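Local coordinates for periplasmic beta-glucosidase (Pseudomonas aeruginosa, PDB 6R5T), which probably hydrolyses terminal, non-reducing beta-D-glucosyl residues, releasing beta-D-glucose, as a periplasmic glycoside hydrolase of family 3, at residues His557-Ser570 with Glu602-Tyr616. The protein carries 1 engineered substitution. Residues are numbered along the deposited sequence; the frame is centred on the assembly and turned at random.
Sequences HNPSGKLTMSFPRS and EANGPLYPFGYGLSY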
loop_
_atom_site.group_PDB
_atom_site.type_symbol
_atom_site.label_atom_id
_atom_site.label_comp_id
_atom_site.label_asym_id
_atom_site.label_seq_id
_atom_site.Cartn_x
_atom_site.Cartn_y
_atom_site.Cartn_z
ATOM N N HIS A 557 29.000 6.137 -26.453
ATOM C CA HIS A 557 27.743 5.363 -26.515
ATOM C C HIS A 557 26.623 6.385 -26.333
ATOM O O HIS A 557 26.752 7.233 -25.432
ATOM C CB HIS A 557 27.698 4.251 -25.457
ATOM C CG HIS A 557 26.411 3.490 -25.485
ATOM N ND1 HIS A 557 26.225 2.392 -26.313
ATOM C CD2 HIS A 557 25.253 3.645 -24.803
ATOM C CE1 HIS A 557 24.996 1.910 -26.155
ATOM N NE2 HIS A 557 24.358 2.668 -25.233
ATOM N N ASN A 558 25.621 6.339 -27.178
ATOM C CA ASN A 558 24.436 7.199 -27.051
ATOM C C ASN A 558 23.485 6.513 -26.064
ATOM O O ASN A 558 22.970 5.454 -26.347
ATOM C CB ASN A 558 23.785 7.396 -28.408
ATOM C CG ASN A 558 22.766 8.481 -28.418
ATOM O OD1 ASN A 558 22.293 8.892 -27.359
ATOM N ND2 ASN A 558 22.329 8.886 -29.618
ATOM N N PRO A 559 23.136 7.142 -24.930
ATOM C CA PRO A 559 22.268 6.446 -23.976
ATOM C C PRO A 559 20.980 5.923 -24.630
ATOM O O PRO A 559 20.269 6.630 -25.376
ATOM C CB PRO A 559 22.002 7.468 -22.892
ATOM C CG PRO A 559 22.633 8.756 -23.315
ATOM C CD PRO A 559 23.511 8.495 -24.516
ATOM N N SER A 560 20.648 4.684 -24.278
ATOM C CA SER A 560 19.517 3.951 -24.898
ATOM C C SER A 560 18.647 3.291 -23.826
ATOM O O SER A 560 17.609 2.685 -24.203
ATOM C CB SER A 560 19.994 2.937 -25.902
ATOM O OG SER A 560 20.975 2.089 -25.336
ATOM N N GLY A 561 19.006 3.412 -22.561
ATOM C CA GLY A 561 18.241 2.745 -21.500
ATOM C C GLY A 561 16.901 3.425 -21.326
ATOM O O GLY A 561 16.758 4.649 -21.558
ATOM N N LYS A 562 15.900 2.638 -20.922
ATOM C CA LYS A 562 14.574 3.166 -20.581
ATOM C C LYS A 562 14.093 2.518 -19.306
ATOM O O LYS A 562 14.291 1.319 -19.106
ATOM C CB LYS A 562 13.608 2.952 -21.759
ATOM C CG LYS A 562 13.855 3.992 -22.885
ATOM C CD LYS A 562 12.908 3.882 -23.988
ATOM C CE LYS A 562 13.097 4.951 -25.049
ATOM N NZ LYS A 562 12.527 6.262 -24.610
ATOM N N LEU A 563 13.391 3.293 -18.489
ATOM C CA LEU A 563 12.899 2.820 -17.180
ATOM C C LEU A 563 11.985 1.629 -17.347
ATOM O O LEU A 563 11.109 1.664 -18.228
ATOM C CB LEU A 563 12.189 3.923 -16.417
ATOM C CG LEU A 563 13.033 5.158 -16.161
ATOM C CD1 LEU A 563 12.192 6.167 -15.420
ATOM C CD2 LEU A 563 14.324 4.833 -15.390
ATOM N N THR A 564 12.090 0.657 -16.437
ATOM C CA THR A 564 11.081 -0.437 -16.371
ATOM C C THR A 564 10.280 -0.364 -15.071
ATOM O O THR A 564 9.565 -1.319 -14.742
ATOM C CB THR A 564 11.741 -1.811 -16.491
ATOM O OG1 THR A 564 12.572 -2.073 -15.349
ATOM C CG2 THR A 564 12.532 -1.916 -17.791
ATOM N N MET A 565 10.484 0.698 -14.309
ATOM C CA MET A 565 9.674 0.957 -13.091
ATOM C C MET A 565 9.461 2.461 -13.046
ATOM O O MET A 565 10.395 3.243 -13.338
ATOM C CB MET A 565 10.427 0.437 -11.878
ATOM C CG MET A 565 9.598 0.366 -10.619
ATOM S SD MET A 565 10.473 -0.641 -9.384
ATOM C CE MET A 565 9.347 -0.413 -8.014
ATOM N N SER A 566 8.253 2.853 -12.727
ATOM C CA SER A 566 7.812 4.271 -12.644
ATOM C C SER A 566 8.558 4.942 -11.488
ATOM O O SER A 566 8.742 4.305 -10.442
ATOM C CB SER A 566 6.331 4.262 -12.416
ATOM O OG SER A 566 5.665 3.769 -13.566
ATOM N N PHE A 567 8.996 6.197 -11.646
ATOM C CA PHE A 567 9.686 6.932 -10.568
ATOM C C PHE A 567 8.677 7.855 -9.910
ATOM O O PHE A 567 8.203 8.797 -10.563
ATOM C CB PHE A 567 10.879 7.715 -11.097
ATOM C CG PHE A 567 12.148 6.913 -11.226
ATOM C CD1 PHE A 567 12.164 5.609 -11.673
ATOM C CD2 PHE A 567 13.369 7.495 -10.927
ATOM C CE1 PHE A 567 13.340 4.876 -11.781
ATOM C CE2 PHE A 567 14.545 6.776 -11.097
ATOM C CZ PHE A 567 14.548 5.465 -11.486
ATOM N N PRO A 568 8.300 7.595 -8.646
ATOM C CA PRO A 568 7.288 8.394 -7.991
ATOM C C PRO A 568 7.857 9.781 -7.745
ATOM O O PRO A 568 9.047 9.894 -7.506
ATOM C CB PRO A 568 7.039 7.728 -6.633
ATOM C CG PRO A 568 7.660 6.365 -6.755
ATOM C CD PRO A 568 8.776 6.493 -7.771
ATOM N N ARG A 569 6.974 10.775 -7.645
ATOM C CA ARG A 569 7.415 12.139 -7.225
ATOM C C ARG A 569 7.831 12.109 -5.759
ATOM O O ARG A 569 8.720 12.897 -5.377
ATOM C CB ARG A 569 6.333 13.181 -7.482
ATOM C CG ARG A 569 6.081 13.373 -8.958
ATOM C CD ARG A 569 4.900 14.289 -9.155
ATOM N NE ARG A 569 4.532 14.349 -10.552
ATOM C CZ ARG A 569 5.100 15.118 -11.468
ATOM N NH1 ARG A 569 6.051 15.957 -11.143
ATOM N NH2 ARG A 569 4.662 15.053 -12.709
ATOM N N SER A 570 7.221 11.267 -4.932
ATOM C CA SER A 570 7.617 11.128 -3.528
ATOM C C SER A 570 7.111 9.792 -3.006
ATOM O O SER A 570 6.225 9.191 -3.611
ATOM C CB SER A 570 7.088 12.259 -2.674
ATOM O OG SER A 570 5.677 12.146 -2.554
ATOM N N GLU A 602 0.817 17.767 -3.967
ATOM C CA GLU A 602 1.973 17.448 -4.851
ATOM C C GLU A 602 1.411 17.260 -6.245
ATOM O O GLU A 602 0.253 16.864 -6.391
ATOM C CB GLU A 602 2.667 16.156 -4.401
ATOM C CG GLU A 602 4.046 15.946 -5.004
ATOM C CD GLU A 602 4.823 14.958 -4.175
ATOM O OE1 GLU A 602 4.318 13.827 -4.022
ATOM O OE2 GLU A 602 5.884 15.337 -3.631
ATOM N N ALA A 603 2.237 17.489 -7.257
ATOM C CA ALA A 603 1.864 17.204 -8.657
ATOM C C ALA A 603 1.577 15.714 -8.768
ATOM O O ALA A 603 2.134 14.929 -7.991
ATOM C CB ALA A 603 2.923 17.643 -9.603
ATOM N N ASN A 604 0.704 15.354 -9.663
ATOM C CA ASN A 604 0.246 13.959 -9.785
ATOM C C ASN A 604 0.962 13.216 -10.932
ATOM O O ASN A 604 1.604 13.859 -11.812
ATOM C CB ASN A 604 -1.270 13.924 -9.902
ATOM C CG ASN A 604 -1.929 14.187 -8.551
ATOM O OD1 ASN A 604 -2.012 13.272 -7.724
ATOM N ND2 ASN A 604 -2.288 15.450 -8.320
ATOM N N GLY A 605 0.856 11.895 -10.913
ATOM C CA GLY A 605 1.576 11.058 -11.870
ATOM C C GLY A 605 3.027 10.885 -11.462
ATOM O O GLY A 605 3.580 11.636 -10.647
ATOM N N PRO A 606 3.719 9.907 -12.080
ATOM C CA PRO A 606 5.133 9.716 -11.811
ATOM C C PRO A 606 5.941 10.914 -12.317
ATOM O O PRO A 606 5.516 11.607 -13.272
ATOM C CB PRO A 606 5.454 8.449 -12.617
ATOM C CG PRO A 606 4.510 8.508 -13.740
ATOM C CD PRO A 606 3.200 9.047 -13.159
ATOM N N LEU A 607 7.101 11.136 -11.722
ATOM C CA LEU A 607 8.052 12.120 -12.279
ATOM C C LEU A 607 8.554 11.604 -13.626
ATOM O O LEU A 607 8.565 12.370 -14.587
ATOM C CB LEU A 607 9.230 12.339 -11.331
ATOM C CG LEU A 607 10.214 13.386 -11.845
ATOM C CD1 LEU A 607 9.546 14.742 -12.102
ATOM C CD2 LEU A 607 11.330 13.588 -10.865
ATOM N N TYR A 608 8.903 10.316 -13.694
ATOM C CA TYR A 608 9.373 9.693 -14.960
ATOM C C TYR A 608 8.539 8.435 -15.127
ATOM O O TYR A 608 8.545 7.589 -14.233
ATOM C CB TYR A 608 10.855 9.356 -14.926
ATOM C CG TYR A 608 11.784 10.485 -14.570
ATOM C CD1 TYR A 608 11.992 11.553 -15.424
ATOM C CD2 TYR A 608 12.510 10.449 -13.400
ATOM C CE1 TYR A 608 12.889 12.563 -15.099
ATOM C CE2 TYR A 608 13.402 11.448 -13.061
ATOM C CZ TYR A 608 13.600 12.515 -13.921
ATOM O OH TYR A 608 14.509 13.504 -13.600
ATOM N N PRO A 609 7.827 8.290 -16.239
ATOM C CA PRO A 609 6.949 7.120 -16.407
ATOM C C PRO A 609 7.714 5.889 -16.905
ATOM O O PRO A 609 8.817 5.934 -17.353
ATOM C CB PRO A 609 5.995 7.581 -17.486
ATOM C CG PRO A 609 6.864 8.480 -18.318
ATOM C CD PRO A 609 7.763 9.226 -17.356
ATOM N N PHE A 610 7.056 4.758 -16.769
ATOM C CA PHE A 610 7.516 3.491 -17.359
ATOM C C PHE A 610 7.858 3.692 -18.826
ATOM O O PHE A 610 7.093 4.344 -19.569
ATOM C CB PHE A 610 6.402 2.469 -17.237
ATOM C CG PHE A 610 6.775 1.121 -17.770
ATOM C CD1 PHE A 610 7.469 0.186 -16.996
ATOM C CD2 PHE A 610 6.399 0.753 -19.056
ATOM C CE1 PHE A 610 7.734 -1.081 -17.506
ATOM C CE2 PHE A 610 6.664 -0.512 -19.551
ATOM C CZ PHE A 610 7.346 -1.414 -18.793
ATOM N N GLY A 611 9.013 3.211 -19.227
ATOM C CA GLY A 611 9.479 3.290 -20.619
ATOM C C GLY A 611 10.166 4.605 -20.949
ATOM O O GLY A 611 10.569 4.756 -22.126
ATOM N N TYR A 612 10.384 5.494 -19.977
ATOM C CA TYR A 612 11.015 6.816 -20.218
ATOM C C TYR A 612 12.526 6.666 -20.355
ATOM O O TYR A 612 13.185 5.959 -19.569
ATOM C CB TYR A 612 10.688 7.781 -19.088
ATOM C CG TYR A 612 11.260 9.147 -19.251
ATOM C CD1 TYR A 612 10.732 10.066 -20.119
ATOM C CD2 TYR A 612 12.373 9.488 -18.526
ATOM C CE1 TYR A 612 11.293 11.335 -20.227
ATOM C CE2 TYR A 612 12.964 10.732 -18.637
ATOM C CZ TYR A 612 12.412 11.657 -19.459
ATOM O OH TYR A 612 13.048 12.877 -19.520
ATOM N N GLY A 613 13.066 7.420 -21.295
ATOM C CA GLY A 613 14.526 7.617 -21.323
ATOM C C GLY A 613 14.924 8.375 -22.557
ATOM O O GLY A 613 14.277 8.161 -23.631
ATOM N N LEU A 614 15.865 9.284 -22.394
ATOM C CA LEU A 614 16.224 10.225 -23.476
ATOM C C LEU A 614 17.439 9.681 -24.238
ATOM O O LEU A 614 17.997 8.628 -23.946
ATOM C CB LEU A 614 16.549 11.590 -22.864
ATOM C CG LEU A 614 15.441 12.229 -22.020
ATOM C CD1 LEU A 614 15.939 13.547 -21.477
ATOM C CD2 LEU A 614 14.188 12.417 -22.841
ATOM N N SER A 615 17.830 10.455 -25.238
ATOM C CA SER A 615 18.920 10.138 -26.180
ATOM C C SER A 615 19.668 11.425 -26.493
ATOM O O SER A 615 19.076 12.483 -26.382
ATOM C CB SER A 615 18.342 9.520 -27.447
ATOM O OG SER A 615 19.306 9.224 -28.458
ATOM N N TYR A 616 20.862 11.275 -27.054
ATOM C CA TYR A 616 21.589 12.406 -27.653
ATOM C C TYR A 616 21.078 12.697 -29.064
ATOM O O TYR A 616 21.530 13.690 -29.698
ATOM C CB TYR A 616 23.081 12.108 -27.689
ATOM C CG TYR A 616 23.755 11.913 -26.352
ATOM C CD1 TYR A 616 23.271 12.467 -25.176
ATOM C CD2 TYR A 616 24.930 11.210 -26.272
ATOM C CE1 TYR A 616 23.930 12.308 -23.968
ATOM C CE2 TYR A 616 25.584 11.008 -25.076
ATOM C CZ TYR A 616 25.108 11.589 -23.909
ATOM O OH TYR A 616 25.746 11.390 -22.724
HETATM O O HOH W 1 20.131 6.666 -28.143
HETATM O O HOH W 2 18.443 6.757 -21.987
HETATM O O HOH W 3 4.405 5.275 -15.250
HETATM O O HOH W 4 4.269 10.146 -8.422
#
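L563 and Y608 meet at the apolar centre: methyl CD1 of L563 lies 3.5 Å from CB of Y608. Y608 also offers its ring edge to F567, CD2 standing 3.9 Å from F567 CB, while its hydroxyl is bonded to Q529. F610 turns its ring to the backbone instead; T564 O sits in the ring plane at the edge, 3.3 Å from F610 CE1, and L563 O lies over one face. Toward Y616 the apolar packing resumes as a CH-pi contact, P559 CD lying 3.4 Å from the ring centroid and only 16° off its normal.

Backbone bonds tie the two segments together. L563 N bonds to Y612 O, and G611, within the type II turn P609-Y612, gives its N-H to L563 O; Y612 N to P609 O closes the turn. F567 N bonds to Y608 O, and L607 N to F567 O.

Polar side chains work at both ends and between them. At one end Y616 N lies in the plane of the N558 side-chain carbonyl, on a lone pair of OD1, at 2.8 Å; a chi1 of -167°, which sets CG opposite the backbone N of N558, brings the amide there. Farther in, the K562 chain bends at chi4 (-78°), directing NZ onto a lone pair of G613 O; L720 O is its second acceptor. At the other end R569 reaches N604 O through NE at 3.2 Å, from above the carbonyl plane, its guanidinium having A603 CB over one face and L607 N over the other. Beyond it S570 OG donates to the syn lone pair of E602 OE1 at 2.6 Å.

Neither segment forms a regular strand; a single antiparallel hydrogen-bonded bridge, F567 with Y608, joins them, and L607 and Y608 both facing F567 make it a classic beta bulge between loops of the family 3 C-terminal domain.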